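Local coordinates for protein arginase, mitochondrial (Medicago truncatula, PDB 6VSS) that hydrolyses L-arginine to urea and L-ornithine with two manganese ions per subunit, and also converts agmatine to putrescine and urea, at residues B[34-37]-B[38-42]. Numbering follows the deposited sequence.
Sequences RVID and AALTF
Asp37 and Thr41 meet one turn apart on the long N-terminal helix 25-57, in the alpha-helical i to i+4 arrangement where a hydroxyl bonds back to the carbonyl of the preceding turn. Asp37 O takes two donors from the same residue: Thr41 N at 3.0 Å, with a nearly straight N-H...O angle of 164°, and Thr41 OG1 at 2.7 Å. One donor comes in above the carbonyl plane and the other below it. With chi1 of Thr41 at -55°, OG1 sits beside its own backbone N and opposite the carbonyl carbon, and from there it swings back onto the previous turn. The Asp37 carboxylate lies close by on this face, and its OD1 approaches Thr41 OG1 to 3.3 Å.

Ala38 sits on a different face of the helix. Its N donates to Arg34 O at 3.0 Å, and its small CB tucks against the same oxygen at 3.4 Å. Beyond that methyl, Phe42 of a second subunit packs on Ala38 and Val35, while Arg34 makes a salt bridge through NE to Glu45 of that subunit; this side of the helix therefore belongs to the hexamer's subunit interface.

Ile36 and Leu40 lie alongside each other, one turn apart, and pack against helix 131-146 of their own chain, where Ile36 rests on Arg133 and Val137 and Leu40 on Glu140 and Ser141. In the backbone beneath them, Leu40 N donates to Ile36 O almost in line with the C=O bond. The side chains themselves touch through one methyl each, Ile36 CG2 lying 3.8 Å from Leu40 CD1.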
loop_
_atom_site.group_PDB
_atom_site.type_symbol
_atom_site.label_atom_id
_atom_site.label_comp_id
_atom_site.label_asym_id
_atom_site.label_seq_id
_atom_site.Cartn_x
_atom_site.Cartn_y
_atom_site.Cartn_z
ATOM N N ARG B 34 -27.981 17.465 29.490
ATOM C CA ARG B 34 -27.880 18.707 28.693
ATOM C C ARG B 34 -27.243 18.388 27.328
ATOM O O ARG B 34 -27.733 18.890 26.246
ATOM C CB ARG B 34 -27.052 19.719 29.502
ATOM C CG ARG B 34 -27.591 20.010 30.900
ATOM C CD ARG B 34 -27.205 21.359 31.501
ATOM N NE ARG B 34 -27.469 22.548 30.667
ATOM C CZ ARG B 34 -28.595 23.253 30.632
ATOM N NH1 ARG B 34 -29.629 22.944 31.402
ATOM N NH2 ARG B 34 -28.680 24.290 29.816
ATOM N N VAL B 35 -26.171 17.608 27.333
ATOM C CA VAL B 35 -25.444 17.350 26.043
ATOM C C VAL B 35 -26.323 16.445 25.166
ATOM O O VAL B 35 -26.361 16.617 23.961
ATOM C CB VAL B 35 -24.034 16.781 26.245
ATOM C CG1 VAL B 35 -23.450 16.307 24.911
ATOM C CG2 VAL B 35 -23.110 17.814 26.896
ATOM N N ILE B 36 -27.013 15.500 25.769
ATOM C CA ILE B 36 -27.906 14.569 25.027
ATOM C C ILE B 36 -29.067 15.384 24.433
ATOM O O ILE B 36 -29.305 15.250 23.194
ATOM C CB ILE B 36 -28.392 13.434 25.938
ATOM C CG1 ILE B 36 -27.252 12.466 26.220
ATOM C CG2 ILE B 36 -29.611 12.761 25.336
ATOM C CD1 ILE B 36 -27.651 11.287 27.077
ATOM N N ASP B 37 -29.744 16.182 25.256
ATOM C CA ASP B 37 -30.774 17.144 24.793
ATOM C C ASP B 37 -30.303 17.914 23.560
ATOM O O ASP B 37 -31.063 18.084 22.591
ATOM C CB ASP B 37 -31.038 18.228 25.843
ATOM C CG ASP B 37 -32.406 18.870 25.715
ATOM O OD1 ASP B 37 -33.002 18.818 24.614
ATOM O OD2 ASP B 37 -32.901 19.368 26.749
ATOM N N ALA B 38 -29.136 18.518 23.663
ATOM C CA ALA B 38 -28.546 19.320 22.565
ATOM C C ALA B 38 -28.323 18.438 21.343
ATOM O O ALA B 38 -28.503 18.905 20.214
ATOM C CB ALA B 38 -27.258 19.933 23.009
ATOM N N ALA B 39 -27.917 17.200 21.556
ATOM C CA ALA B 39 -27.619 16.283 20.451
ATOM C C ALA B 39 -28.928 15.981 19.727
ATOM O O ALA B 39 -28.960 15.996 18.474
ATOM C CB ALA B 39 -26.978 15.048 20.974
ATOM N N LEU B 40 -29.977 15.665 20.489
ATOM C CA LEU B 40 -31.206 15.120 19.872
ATOM C C LEU B 40 -31.912 16.270 19.159
ATOM O O LEU B 40 -32.378 16.076 18.008
ATOM C CB LEU B 40 -32.092 14.441 20.918
ATOM C CG LEU B 40 -31.550 13.135 21.525
ATOM C CD1 LEU B 40 -32.378 12.755 22.752
ATOM C CD2 LEU B 40 -31.524 12.008 20.537
ATOM N N THR B 41 -31.958 17.438 19.793
ATOM C CA THR B 41 -32.425 18.691 19.157
ATOM C C THR B 41 -31.673 18.904 17.831
ATOM O O THR B 41 -32.325 19.260 16.884
ATOM C CB THR B 41 -32.280 19.837 20.150
ATOM O OG1 THR B 41 -32.986 19.425 21.320
ATOM C CG2 THR B 41 -32.823 21.144 19.630
ATOM N N PHE B 42 -30.357 18.685 17.732
ATOM C CA PHE B 42 -29.637 18.899 16.446
ATOM C C PHE B 42 -30.257 17.964 15.400
ATOM O O PHE B 42 -30.615 18.435 14.267
ATOM C CB PHE B 42 -28.132 18.627 16.545
ATOM C CG PHE B 42 -27.398 18.802 15.247
ATOM C CD1 PHE B 42 -27.087 20.069 14.773
ATOM C CD2 PHE B 42 -27.003 17.722 14.506
ATOM C CE1 PHE B 42 -26.394 20.244 13.580
ATOM C CE2 PHE B 42 -26.315 17.891 13.316
ATOM C CZ PHE B 42 -26.030 19.149 12.850
#